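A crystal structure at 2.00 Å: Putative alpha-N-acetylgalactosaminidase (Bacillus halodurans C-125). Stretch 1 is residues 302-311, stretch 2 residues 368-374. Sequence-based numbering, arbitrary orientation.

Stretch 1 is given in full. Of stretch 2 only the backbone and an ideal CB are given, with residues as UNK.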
ATOM      1  N   LEU A 302      16.953  14.573  15.029  1.00 22.49           N
ATOM      2  CA  LEU A 302      16.874  13.652  16.184  1.00 23.39           C
ATOM      3  C   LEU A 302      16.078  12.395  15.859  1.00 23.06           C
ATOM      4  O   LEU A 302      16.434  11.324  16.268  1.00 23.21           O
ATOM      5  CB  LEU A 302      16.242  14.327  17.392  1.00 23.50           C
ATOM      6  CG  LEU A 302      17.059  15.464  17.996  1.00 25.96           C
ATOM      7  CD1 LEU A 302      16.219  16.209  19.009  1.00 26.74           C
ATOM      8  CD2 LEU A 302      18.321  14.980  18.651  1.00 25.91           C
ATOM      9  N   THR A 303      15.022  12.561  15.069  1.00 23.31           N
ATOM     10  CA  THR A 303      14.217  11.439  14.602  1.00 22.75           C
ATOM     11  C   THR A 303      15.053  10.441  13.798  1.00 22.45           C
ATOM     12  O   THR A 303      15.002   9.229  14.047  1.00 21.83           O
ATOM     13  CB  THR A 303      12.942  11.916  13.834  1.00 22.61           C
ATOM     14  OG1 THR A 303      12.001  12.437  14.799  1.00 23.12           O
ATOM     15  CG2 THR A 303      12.312  10.782  13.034  1.00 20.08           C
HETATM   16  N   MSE A 304      15.870  10.964  12.900  1.00 21.46           N
HETATM   17  CA  MSE A 304      16.769  10.148  12.135  1.00 21.83           C
HETATM   18  C   MSE A 304      17.788   9.455  13.037  1.00 20.98           C
HETATM   19  O   MSE A 304      17.994   8.267  12.929  1.00 20.63           O
HETATM   20  CB  MSE A 304      17.497  10.986  11.060  1.00 21.36           C
HETATM   21  CG  MSE A 304      18.564  10.162  10.323  1.00 23.52           C
HETATM   22 SE   MSE A 304      19.756  11.356   9.400  0.75 23.40          SE
HETATM   23  CE  MSE A 304      20.571  12.125  10.966  1.00 26.88           C
HETATM   24  N   MSE A 305      18.417  10.213  13.928  1.00 20.48           N
HETATM   25  CA  MSE A 305      19.409   9.641  14.818  1.00 21.39           C
HETATM   26  C   MSE A 305      18.804   8.524  15.669  1.00 21.33           C
HETATM   27  O   MSE A 305      19.438   7.491  15.910  1.00 21.63           O
HETATM   28  CB  MSE A 305      20.033  10.703  15.726  1.00 20.86           C
HETATM   29  CG  MSE A 305      20.903  11.725  15.018  1.00 23.85           C
HETATM   30 SE   MSE A 305      22.479  10.930  14.189  0.75 22.34          SE
HETATM   31  CE  MSE A 305      23.430  10.354  15.781  1.00 22.16           C
ATOM     32  N   ASN A 306      17.551   8.704  16.080  1.00 21.99           N
ATOM     33  CA  ASN A 306      16.898   7.744  16.979  1.00 20.99           C
ATOM     34  C   ASN A 306      16.687   6.389  16.288  1.00 20.70           C
ATOM     35  O   ASN A 306      16.934   5.344  16.861  1.00 20.08           O
ATOM     36  CB  ASN A 306      15.567   8.298  17.515  1.00 21.54           C
ATOM     37  CG  ASN A 306      15.762   9.354  18.609  1.00 21.71           C
ATOM     38  OD1 ASN A 306      16.771   9.347  19.333  1.00 20.97           O
ATOM     39  ND2 ASN A 306      14.802  10.255  18.738  1.00 23.37           N
ATOM     40  N   LEU A 307      16.218   6.420  15.055  1.00 19.98           N
ATOM     41  CA  LEU A 307      15.955   5.199  14.300  1.00 20.86           C
ATOM     42  C   LEU A 307      17.263   4.486  13.934  1.00 21.73           C
ATOM     43  O   LEU A 307      17.387   3.243  14.065  1.00 22.79           O
ATOM     44  CB  LEU A 307      15.117   5.510  13.023  1.00 21.11           C
ATOM     45  CG  LEU A 307      14.952   4.318  12.074  1.00 21.68           C
ATOM     46  CD1 LEU A 307      14.204   3.196  12.807  1.00 23.36           C
ATOM     47  CD2 LEU A 307      14.243   4.686  10.717  1.00 21.86           C
ATOM     48  N   TRP A 308      18.236   5.263  13.464  1.00 21.80           N
ATOM     49  CA  TRP A 308      19.558   4.764  13.100  1.00 22.11           C
ATOM     50  C   TRP A 308      20.231   4.138  14.320  1.00 21.66           C
ATOM     51  O   TRP A 308      20.826   3.094  14.227  1.00 21.70           O
ATOM     52  CB  TRP A 308      20.480   5.881  12.583  1.00 22.22           C
ATOM     53  CG  TRP A 308      20.486   6.203  11.084  1.00 22.74           C
ATOM     54  CD1 TRP A 308      21.593   6.317  10.305  1.00 23.76           C
ATOM     55  CD2 TRP A 308      19.363   6.507  10.220  1.00 23.59           C
ATOM     56  NE1 TRP A 308      21.248   6.657   9.023  1.00 22.13           N
ATOM     57  CE2 TRP A 308      19.888   6.787   8.941  1.00 22.62           C
ATOM     58  CE3 TRP A 308      17.981   6.545  10.394  1.00 21.48           C
ATOM     59  CZ2 TRP A 308      19.088   7.126   7.869  1.00 23.76           C
ATOM     60  CZ3 TRP A 308      17.173   6.891   9.301  1.00 24.79           C
ATOM     61  CH2 TRP A 308      17.733   7.165   8.062  1.00 23.02           C
ATOM     62  N   ALA A 309      20.106   4.782  15.460  1.00 21.91           N
ATOM     63  CA  ALA A 309      20.671   4.242  16.724  1.00 21.86           C
ATOM     64  C   ALA A 309      20.033   2.913  17.117  1.00 22.12           C
ATOM     65  O   ALA A 309      20.717   1.931  17.319  1.00 22.17           O
ATOM     66  CB  ALA A 309      20.507   5.253  17.878  1.00 21.45           C
ATOM     67  N   ILE A 310      18.707   2.886  17.162  1.00 22.36           N
ATOM     68  CA  ILE A 310      17.962   1.757  17.716  1.00 23.39           C
ATOM     69  C   ILE A 310      18.019   0.543  16.798  1.00 24.43           C
ATOM     70  O   ILE A 310      17.873  -0.580  17.262  1.00 25.41           O
ATOM     71  CB  ILE A 310      16.489   2.144  18.008  1.00 23.73           C
ATOM     72  CG1 ILE A 310      15.877   1.214  19.079  1.00 26.36           C
ATOM     73  CG2 ILE A 310      15.647   2.120  16.721  1.00 21.12           C
ATOM     74  CD1 ILE A 310      15.993   1.725  20.465  1.00 27.96           C
ATOM     75  N   CYS A 311      18.309   0.732  15.509  1.00 24.63           N
ATOM     76  CA  CYS A 311      18.419  -0.441  14.632  1.00 25.57           C
ATOM     77  C   CYS A 311      19.871  -0.886  14.286  1.00 25.23           C
ATOM     78  O   CYS A 311      20.079  -1.842  13.536  1.00 24.56           O
ATOM     79  CB  CYS A 311      17.533  -0.286  13.398  1.00 26.65           C
ATOM     80  SG  CYS A 311      18.228   0.683  12.131  1.00 31.13           S
ATOM     81  N   UNK A 368      16.530  -0.706  29.586  1.00 23.61           N
ATOM     82  CA  UNK A 368      15.960  -0.834  28.261  1.00 23.29           C
ATOM     83  C   UNK A 368      15.778   0.557  27.641  1.00 22.46           C
ATOM     84  O   UNK A 368      15.966   1.588  28.293  1.00 21.13           O
ATOM     85  CB  UNK A 368      14.628  -1.585  28.319  1.00 23.29           C
ATOM     86  N   UNK A 369      15.499   0.539  26.344  1.00 21.75           N
ATOM     87  CA  UNK A 369      15.335   1.744  25.541  1.00 22.21           C
ATOM     88  C   UNK A 369      14.109   1.596  24.684  1.00 22.38           C
ATOM     89  O   UNK A 369      13.852   0.506  24.148  1.00 22.28           O
ATOM     90  CB  UNK A 369      16.569   2.015  24.678  1.00 22.21           C
ATOM     91  N   UNK A 370      13.333   2.681  24.610  1.00 22.15           N
ATOM     92  CA  UNK A 370      12.188   2.755  23.740  1.00 21.80           C
ATOM     93  C   UNK A 370      12.245   4.043  22.919  1.00 21.49           C
ATOM     94  O   UNK A 370      12.415   5.132  23.448  1.00 20.48           O
ATOM     95  CB  UNK A 370      10.892   2.678  24.550  1.00 21.80           C
ATOM     96  N   UNK A 371      12.108   3.891  21.609  1.00 21.13           N
ATOM     97  CA  UNK A 371      12.022   5.014  20.696  1.00 21.74           C
ATOM     98  C   UNK A 371      10.566   5.145  20.211  1.00 21.32           C
ATOM     99  O   UNK A 371       9.995   4.204  19.623  1.00 21.92           O
ATOM    100  CB  UNK A 371      12.985   4.835  19.521  1.00 21.74           C
ATOM    101  N   UNK A 372      10.005   6.320  20.447  1.00 21.54           N
ATOM    102  CA  UNK A 372       8.654   6.670  20.031  1.00 22.10           C
ATOM    103  C   UNK A 372       8.675   7.761  18.958  1.00 22.16           C
ATOM    104  O   UNK A 372       9.359   8.752  19.108  1.00 23.01           O
ATOM    105  CB  UNK A 372       7.831   7.128  21.236  1.00 22.10           C
ATOM    106  N   UNK A 373       7.912   7.574  17.872  1.00 21.51           N
ATOM    107  CA  UNK A 373       8.029   8.434  16.719  1.00 20.79           C
ATOM    108  C   UNK A 373       6.667   8.910  16.229  1.00 20.82           C
ATOM    109  O   UNK A 373       5.786   8.094  15.970  1.00 20.44           O
ATOM    110  CB  UNK A 373       8.769   7.705  15.596  1.00 20.79           C
ATOM    111  N   UNK A 374       6.492  10.223  16.103  1.00 21.10           N
ATOM    112  CA  UNK A 374       5.351  10.747  15.406  1.00 21.44           C
ATOM    113  C   UNK A 374       5.744  11.072  13.963  1.00 22.47           C
ATOM    114  O   UNK A 374       6.316  12.107  13.694  1.00 22.33           O
ATOM    115  CB  UNK A 374       4.802  11.982  16.123  1.00 21.44           C
TER

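Residues 302-310 form a helix, and 368-374 an extended strand that runs past it at 140° between their N-to-C directions, the axes coming within 9.2 Å. No hydrogen bond links the two, so what stretch 1 asks of the strand is mainly a matter of shape and apolarity.

Position 368, with phi/psi of -126/168, is plainly extended. Its ideal CB has no atom of stretch 1 within 5.5 Å, so the helix imposes no choice here and almost any residue would be compatible with it. The deposited residue is Ala368, which makes no contact with the helix.

At position 369 the CA-to-CB bond points toward the helix, and the ideal CB lies 4.3 Å from CD1 of Ile310. A methyl there suits an apolar CB region but makes no demand on the side chain's end, while the extended backbone (-134/137) suits beta-branched and aromatic residues. Valine, isoleucine, leucine or an aromatic residue would all be reasonable. The residue is Tyr369. Its CB packs against Ile310, 4.2 Å from CD1, but with chi1 at -59° (m) the ring leads away from the helix, so the contact is made near the base of the side chain and the hydroxyl finds its hydrogen bond outside this interface.

Position 370 directs its CB away from the helix, as alternation along a strand predicts. Its angles (-130/128) would welcome a beta-branched residue, and stretch 1 sets no further condition. It is Val370, with chi1 at 172° (t).

Position 371 points toward the helix again, close to Asn306: the two CA atoms are 6.7 Å apart. The ideal CB is flanked by CD1 of Ile310 at 4.4 Å and CB of Asn306 at 4.8 Å, and CG2 of Ile310 lies nearly ahead at 4.7 Å, leaving little depth. A small residue such as alanine or serine fits most simply, and the apolar methyl of Ile310 tips the balance to alanine. Ala371 is indeed found, its CB 4.4 Å from Ile310 CD1.

Position 372 turns away once more, with nothing of stretch 1 near its CB; the helix cannot distinguish among strand-favouring residues. It is Leu372, in the m,t rotamer.

At position 373 the CB points sideways, and its ideal position is 5.3 Å from CG2 of Thr303. That distance leaves room for a long or broad side chain to reach back to the helix, where Thr303, Asn306 and Leu307 offer mostly carbon. Leucine, methionine or phenylalanine could use it. Phe373 does so, covering the most surface of any residue in this contact. With chi1 at -60° (m), its ring comes nearer than its CB: CE2 lies 3.7 Å from CB of Asn306, and CZ 4.1 Å from CB of Leu307. The ring edge meets backbone, with CE2 3.6 Å from O of Thr303, a carbonyl already accepting the helical hydrogen bond from N of Leu307.

Position 374 also points sideways, beyond reach of the helix, so polar residues are as acceptable as apolar ones. Asn374 makes its side-chain hydrogen bonds elsewhere in the structure.

Stretch 2 368-374: AYVALFN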
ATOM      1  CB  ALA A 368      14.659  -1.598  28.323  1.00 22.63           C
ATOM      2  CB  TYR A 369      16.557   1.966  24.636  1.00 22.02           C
ATOM      3  CG  TYR A 369      17.818   2.096  25.420  1.00 22.08           C
ATOM      4  CD1 TYR A 369      18.144   3.300  26.023  1.00 22.44           C
ATOM      5  CD2 TYR A 369      18.665   1.028  25.583  1.00 24.23           C
ATOM      6  CE1 TYR A 369      19.243   3.433  26.739  1.00 24.79           C
ATOM      7  CE2 TYR A 369      19.810   1.160  26.305  1.00 25.25           C
ATOM      8  CZ  TYR A 369      20.083   2.370  26.888  1.00 26.14           C
ATOM      9  OH  TYR A 369      21.212   2.550  27.655  1.00 30.17           O
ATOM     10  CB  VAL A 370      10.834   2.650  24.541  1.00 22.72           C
ATOM     11  CG1 VAL A 370       9.643   2.917  23.639  1.00 21.63           C
ATOM     12  CG2 VAL A 370      10.706   1.268  25.231  1.00 21.69           C
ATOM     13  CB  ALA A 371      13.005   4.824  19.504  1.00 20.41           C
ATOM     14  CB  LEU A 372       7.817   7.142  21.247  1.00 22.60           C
ATOM     15  CG  LEU A 372       7.672   6.158  22.413  1.00 23.86           C
ATOM     16  CD1 LEU A 372       7.076   6.842  23.688  1.00 21.15           C
ATOM     17  CD2 LEU A 372       6.876   4.899  21.973  1.00 17.21           C
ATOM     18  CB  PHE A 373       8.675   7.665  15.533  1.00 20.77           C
ATOM     19  CG  PHE A 373      10.052   7.123  15.793  1.00 18.79           C
ATOM     20  CD1 PHE A 373      10.215   5.839  16.278  1.00 20.57           C
ATOM     21  CD2 PHE A 373      11.179   7.854  15.480  1.00 18.01           C
ATOM     22  CE1 PHE A 373      11.474   5.304  16.453  1.00 21.10           C
ATOM     23  CE2 PHE A 373      12.457   7.321  15.675  1.00 18.91           C
ATOM     24  CZ  PHE A 373      12.588   6.039  16.150  1.00 21.31           C
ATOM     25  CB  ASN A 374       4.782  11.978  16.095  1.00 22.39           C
ATOM     26  CG  ASN A 374       3.632  12.558  15.327  1.00 21.24           C
ATOM     27  OD1 ASN A 374       3.078  11.884  14.466  1.00 21.65           O
ATOM     28  ND2 ASN A 374       3.268  13.811  15.617  1.00 19.58           N
TER
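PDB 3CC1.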